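Local structure of ATP-dependent DNA helicase PIF1 (Candida albicans, 7OTJ) at residues K89-K92 / K93-T96; L269-P272 / Q273-V277. The protein couples ATP hydrolysis to 5'-3' DNA unwinding and probably resolves G-quadruplexes and forked RNA-DNA hybrids, maintaining nuclear and mitochondrial genome stability. All blocks are in the same frame, centred on the assembly; numbering follows the deposited sequence.

Contact 1: residues K89-K92 / K93-T96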
ATOM      1  N   LYS A  89      19.632  -8.842  14.164  1.00 61.25           N
ATOM      2  CA  LYS A  89      21.030  -9.229  14.019  1.00 59.03           C
ATOM      3  C   LYS A  89      21.177 -10.654  13.498  1.00 66.55           C
ATOM      4  O   LYS A  89      22.202 -10.987  12.890  1.00 70.98           O
ATOM      5  CB  LYS A  89      21.763  -9.077  15.354  1.00 61.94           C
ATOM      6  CG  LYS A  89      22.105  -7.636  15.703  1.00 69.42           C
ATOM      7  CD  LYS A  89      22.910  -7.535  16.986  1.00 60.19           C
ATOM      8  CE  LYS A  89      23.251  -6.090  17.312  1.00 60.01           C
ATOM      9  NZ  LYS A  89      24.063  -5.965  18.557  1.00 69.59           N
ATOM     10  N   ARG A  90      20.173 -11.508  13.724  1.00 60.95           N
ATOM     11  CA  ARG A  90      20.202 -12.854  13.154  1.00 58.34           C
ATOM     12  C   ARG A  90      19.942 -12.835  11.653  1.00 65.19           C
ATOM     13  O   ARG A  90      20.472 -13.681  10.923  1.00 60.28           O
ATOM     14  CB  ARG A  90      19.194 -13.759  13.863  1.00 65.66           C
ATOM     15  CG  ARG A  90      19.540 -14.094  15.314  1.00 71.57           C
ATOM     16  CD  ARG A  90      18.624 -15.188  15.855  1.00 71.04           C
ATOM     17  NE  ARG A  90      17.211 -14.831  15.771  1.00 70.15           N
ATOM     18  CZ  ARG A  90      16.505 -14.318  16.770  1.00 67.63           C
ATOM     19  NH1 ARG A  90      17.051 -14.083  17.954  1.00 79.47           N
ATOM     20  NH2 ARG A  90      15.217 -14.047  16.582  1.00 73.30           N
ATOM     21  N   ASN A  91      19.095 -11.921  11.185  1.00 63.09           N
ATOM     22  CA  ASN A  91      18.846 -11.713   9.758  1.00 60.74           C
ATOM     23  C   ASN A  91      20.006 -10.892   9.207  1.00 73.13           C
ATOM     24  O   ASN A  91      19.966  -9.659   9.178  1.00 75.37           O
ATOM     25  CB  ASN A  91      17.509 -11.010   9.549  1.00 62.67           C
ATOM     26  CG  ASN A  91      17.099 -10.933   8.085  1.00 68.51           C
ATOM     27  OD1 ASN A  91      17.895 -11.200   7.184  1.00 71.79           O
ATOM     28  ND2 ASN A  91      15.848 -10.554   7.846  1.00 71.26           N
ATOM     29  N   LYS A  92      21.060 -11.583   8.769  1.00 74.39           N
ATOM     30  CA  LYS A  92      22.240 -10.879   8.282  1.00 74.67           C
ATOM     31  C   LYS A  92      21.959 -10.080   7.016  1.00 65.62           C
ATOM     32  O   LYS A  92      22.706  -9.145   6.709  1.00 63.24           O
ATOM     33  CB  LYS A  92      23.386 -11.862   8.057  1.00 62.76           C
ATOM     34  CG  LYS A  92      24.101 -12.231   9.349  1.00 69.36           C
ATOM     35  CD  LYS A  92      24.525 -10.975  10.106  1.00 82.79           C
ATOM     36  CE  LYS A  92      25.401 -11.298  11.317  1.00 92.06           C
ATOM     37  NZ  LYS A  92      26.732 -11.853  10.941  1.00 80.75           N
ATOM     38  N   LYS A  93      20.882 -10.396   6.298  1.00 66.63           N
ATOM     39  CA  LYS A  93      20.504  -9.562   5.166  1.00 63.42           C
ATOM     40  C   LYS A  93      19.925  -8.234   5.641  1.00 61.17           C
ATOM     41  O   LYS A  93      20.290  -7.170   5.125  1.00 60.57           O
ATOM     42  CB  LYS A  93      19.504 -10.313   4.283  1.00 75.18           C
ATOM     43  CG  LYS A  93      18.728  -9.435   3.311  1.00 80.82           C
ATOM     44  CD  LYS A  93      17.615 -10.222   2.621  1.00 99.77           C
ATOM     45  CE  LYS A  93      16.616 -10.799   3.623  1.00 97.35           C
ATOM     46  NZ  LYS A  93      15.973  -9.756   4.474  1.00 81.72           N
ATOM     47  N   ALA A  94      19.061  -8.272   6.660  1.00 57.75           N
ATOM     48  CA  ALA A  94      18.490  -7.040   7.196  1.00 58.51           C
ATOM     49  C   ALA A  94      19.496  -6.277   8.044  1.00 56.51           C
ATOM     50  O   ALA A  94      19.515  -5.042   8.026  1.00 56.00           O
ATOM     51  CB  ALA A  94      17.242  -7.351   8.023  1.00 56.19           C
ATOM     52  N   PHE A  95      20.349  -6.989   8.782  1.00 56.28           N
ATOM     53  CA  PHE A  95      21.355  -6.300   9.576  1.00 53.98           C
ATOM     54  C   PHE A  95      22.315  -5.527   8.686  1.00 57.53           C
ATOM     55  O   PHE A  95      22.672  -4.383   8.992  1.00 58.61           O
ATOM     56  CB  PHE A  95      22.110  -7.297  10.451  1.00 61.19           C
ATOM     57  CG  PHE A  95      23.215  -6.674  11.256  1.00 69.65           C
ATOM     58  CD1 PHE A  95      22.937  -5.702  12.203  1.00 69.39           C
ATOM     59  CD2 PHE A  95      24.528  -7.065  11.068  1.00 73.74           C
ATOM     60  CE1 PHE A  95      23.951  -5.130  12.946  1.00 64.58           C
ATOM     61  CE2 PHE A  95      25.546  -6.500  11.809  1.00 82.41           C
ATOM     62  CZ  PHE A  95      25.257  -5.530  12.749  1.00 75.40           C
ATOM     63  N   THR A  96      22.724  -6.122   7.562  1.00 54.24           N
ATOM     64  CA  THR A  96      23.584  -5.402   6.629  1.00 58.97           C
ATOM     65  C   THR A  96      22.867  -4.183   6.061  1.00 56.82           C
ATOM     66  O   THR A  96      23.448  -3.093   5.975  1.00 52.32           O
ATOM     67  CB  THR A  96      24.042  -6.336   5.503  1.00 60.38           C
ATOM     68  OG1 THR A  96      24.839  -7.397   6.050  1.00 67.06           O
ATOM     69  CG2 THR A  96      24.867  -5.582   4.477  1.00 52.76           C
TER
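Asn91 swings its CG away from the backbone N, beside its own carbonyl carbon (chi1 -172°), and this turns OD1 back toward the N-H groups of Lys93 and Ala94 in the first turn of helix 92-100. OD1 caps that turn: Ala94 N donates to it at 3.2 Å, coming from above the carbonyl plane instead of along a lone pair, while the bond from Lys93 N to the same OD1 is weak. ND2 rests against the Ala94 methyl. The backbone of Asn91 takes part too, since its O accepts from Phe95 N at 2.7 Å. At the next residue, Lys92 O receives two donors from Thr96, its OG1 at 2.8 Å and its N at 3.1 Å. Phe95 also holds its CG trans to N (chi1 177°), and the ring is met by two lysine chains, near CD1 and near CD2. Lys92 runs alongside, Lys92 CD 4.0 Å from Phe95 CD2, and the extended Lys89 passes obliquely with Lys89 CG 4.1 Å from Phe95 CD1. Phe95 and Lys89 both reach on to Leu127 of helix 114-128. This is the N-capped junction of helices 81-90 and 92-100 in the P-loop helicase domain. Asn91 OD1 and O thus accept from N-H groups at a helix start, where no earlier turn supplies carbonyls, one of these bonds being weak, while the lysine methylenes near Phe95 leave their ammonium groups at the surface.

Contact 2: residues L269-P272 / Q273-V277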
ATOM      1  N   LEU A 269       5.987 -25.963  11.592  1.00 58.72           N
ATOM      2  CA  LEU A 269       5.512 -25.371  12.830  1.00 56.28           C
ATOM      3  C   LEU A 269       4.341 -26.176  13.391  1.00 54.88           C
ATOM      4  O   LEU A 269       3.554 -26.749  12.636  1.00 52.90           O
ATOM      5  CB  LEU A 269       5.068 -23.931  12.609  1.00 51.44           C
ATOM      6  CG  LEU A 269       6.094 -22.831  12.367  1.00 68.60           C
ATOM      7  CD1 LEU A 269       5.345 -21.502  12.321  1.00 57.93           C
ATOM      8  CD2 LEU A 269       7.207 -22.821  13.429  1.00 51.51           C
ATOM      9  N   PRO A 270       4.214 -26.240  14.712  1.00 57.04           N
ATOM     10  CA  PRO A 270       3.054 -26.906  15.316  1.00 51.16           C
ATOM     11  C   PRO A 270       1.793 -26.067  15.156  1.00 50.32           C
ATOM     12  O   PRO A 270       1.824 -24.912  14.730  1.00 49.82           O
ATOM     13  CB  PRO A 270       3.458 -27.047  16.785  1.00 53.09           C
ATOM     14  CG  PRO A 270       4.387 -25.900  17.023  1.00 51.07           C
ATOM     15  CD  PRO A 270       5.129 -25.688  15.727  1.00 51.36           C
ATOM     16  N   GLU A 271       0.656 -26.685  15.475  1.00 50.32           N
ATOM     17  CA  GLU A 271      -0.586 -25.931  15.519  1.00 50.34           C
ATOM     18  C   GLU A 271      -0.796 -25.344  16.909  1.00 57.20           C
ATOM     19  O   GLU A 271      -0.285 -25.870  17.904  1.00 49.85           O
ATOM     20  CB  GLU A 271      -1.772 -26.830  15.150  1.00 54.93           C
ATOM     21  CG  GLU A 271      -1.766 -27.374  13.724  1.00 50.47           C
ATOM     22  CD  GLU A 271      -2.096 -26.327  12.665  1.00 51.51           C
ATOM     23  OE1 GLU A 271      -2.320 -25.151  13.015  1.00 52.08           O
ATOM     24  OE2 GLU A 271      -2.133 -26.691  11.470  1.00 50.51           O
ATOM     25  N   PRO A 272      -1.585 -24.265  17.027  1.00 58.51           N
ATOM     26  CA  PRO A 272      -2.274 -23.494  15.984  1.00 48.36           C
ATOM     27  C   PRO A 272      -1.351 -22.511  15.255  1.00 55.94           C
ATOM     28  O   PRO A 272      -1.803 -21.805  14.348  1.00 57.62           O
ATOM     29  CB  PRO A 272      -3.351 -22.752  16.769  1.00 49.43           C
ATOM     30  CG  PRO A 272      -2.706 -22.501  18.091  1.00 57.69           C
ATOM     31  CD  PRO A 272      -1.798 -23.679  18.363  1.00 48.50           C
ATOM     32  N   GLN A 273      -0.088 -22.444  15.689  1.00 48.25           N
ATOM     33  CA  GLN A 273       0.854 -21.470  15.137  1.00 50.57           C
ATOM     34  C   GLN A 273       0.901 -21.511  13.613  1.00 53.10           C
ATOM     35  O   GLN A 273       0.994 -20.464  12.961  1.00 52.36           O
ATOM     36  CB  GLN A 273       2.249 -21.705  15.718  1.00 48.58           C
ATOM     37  CG  GLN A 273       2.449 -21.126  17.113  1.00 48.41           C
ATOM     38  CD  GLN A 273       1.764 -21.933  18.196  1.00 49.15           C
ATOM     39  OE1 GLN A 273       1.630 -23.152  18.089  1.00 53.18           O
ATOM     40  NE2 GLN A 273       1.319 -21.253  19.248  1.00 49.33           N
ATOM     41  N   LYS A 274       0.840 -22.712  13.028  1.00 48.88           N
ATOM     42  CA  LYS A 274       0.913 -22.836  11.574  1.00 53.18           C
ATOM     43  C   LYS A 274      -0.334 -22.271  10.906  1.00 57.67           C
ATOM     44  O   LYS A 274      -0.244 -21.591   9.877  1.00 56.59           O
ATOM     45  CB  LYS A 274       1.110 -24.297  11.177  1.00 52.00           C
ATOM     46  CG  LYS A 274       1.529 -24.490   9.732  1.00 55.33           C
ATOM     47  CD  LYS A 274       1.593 -25.964   9.374  1.00 62.69           C
ATOM     48  CE  LYS A 274       0.208 -26.574   9.384  1.00 67.23           C
ATOM     49  NZ  LYS A 274       0.252 -28.037   9.146  1.00 75.75           N
ATOM     50  N   THR A 275      -1.507 -22.529  11.483  1.00 53.36           N
ATOM     51  CA  THR A 275      -2.728 -21.981  10.913  1.00 48.53           C
ATOM     52  C   THR A 275      -2.768 -20.468  11.074  1.00 53.08           C
ATOM     53  O   THR A 275      -3.160 -19.749  10.148  1.00 53.59           O
ATOM     54  CB  THR A 275      -3.946 -22.625  11.572  1.00 50.93           C
ATOM     55  OG1 THR A 275      -4.047 -23.992  11.158  1.00 56.88           O
ATOM     56  CG2 THR A 275      -5.217 -21.884  11.198  1.00 48.42           C
ATOM     57  N   GLN A 276      -2.312 -19.963  12.221  1.00 47.63           N
ATOM     58  CA  GLN A 276      -2.373 -18.527  12.456  1.00 48.59           C
ATOM     59  C   GLN A 276      -1.379 -17.776  11.582  1.00 53.91           C
ATOM     60  O   GLN A 276      -1.614 -16.610  11.248  1.00 61.22           O
ATOM     61  CB  GLN A 276      -2.149 -18.232  13.937  1.00 52.72           C
ATOM     62  CG  GLN A 276      -3.233 -18.823  14.838  1.00 46.91           C
ATOM     63  CD  GLN A 276      -2.883 -18.730  16.311  1.00 61.39           C
ATOM     64  OE1 GLN A 276      -1.710 -18.627  16.677  1.00 66.62           O
ATOM     65  NE2 GLN A 276      -3.898 -18.770  17.165  1.00 61.22           N
ATOM     66  N   VAL A 277      -0.267 -18.413  11.209  1.00 54.20           N
ATOM     67  CA  VAL A 277       0.655 -17.799  10.257  1.00 54.11           C
ATOM     68  C   VAL A 277       0.042 -17.770   8.864  1.00 50.22           C
ATOM     69  O   VAL A 277       0.103 -16.754   8.162  1.00 59.49           O
ATOM     70  CB  VAL A 277       2.005 -18.533  10.253  1.00 50.63           C
ATOM     71  CG1 VAL A 277       2.782 -18.194   8.992  1.00 51.40           C
ATOM     72  CG2 VAL A 277       2.803 -18.141  11.455  1.00 55.28           C
TER
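Glu271 and Thr275 meet through one carboxylate oxygen that serves two donors. OE1 accepts from Thr275 OG1 at 2.8 Å and from Thr275 N at 3.1 Å; both arrive on its syn side, one from each face of the carboxylate plane. The acid gets there by folding back: CG lies beside the backbone N and the chain bends again at chi2 (-73°), which brings a side chain that leaves the backbone pointing away round to the helix start. The other oxygen, OE2, forms a salt bridge of 3.6 Å with Lys274 NZ, whose chain is kinked at chi3 to cross the acid obliquely. Two loop carbonyls, of Pro270 and Pro272, accept from the helix. Pro270 O takes Lys274 N at 3.0 Å, and Pro272 O takes Gln276 N at 2.9 Å. The peptide before Pro272 is cis, and the proline ring lies side by side with the Gln276 side chain. Away from these polar groups, Leu269 CD1 packs on Val277 CG2 at 4.3 Å; both residues also touch Val437 of strand 435-446, fastening the turn to the antiparallel sheet. The segment thus leads from strand 259-267 into helix 273-279, at the 2B domain with its SH3-like fold. The amide of Thr275 at the helix start and the nearby Lys274 ammonium would probably favour the ionised form of Glu271, with Lys274 balancing part of its charge.

Both contacts lie at the surface, each where a helix begins, but in different parts of the helicase: contact 1 joins two successive helices of the P-loop domain, contact 2 links a strand of the antiparallel sheet to a helix of the 2B region. Their centres are 25 Å apart and they share no element. A side-chain amide oxygen accepts from two backbone N-H groups, one weakly, in 89-96; in 269-277 a carboxylate oxygen accepts from one N-H and a threonine hydroxyl, and its partner pairs with a lysine. The apolar side differs too: an aromatic ring facing helix 114-128, aliphatic groups facing strand 435-446. Nearest atoms lie about 6 and 5 Å from bound nucleic acid, respectively.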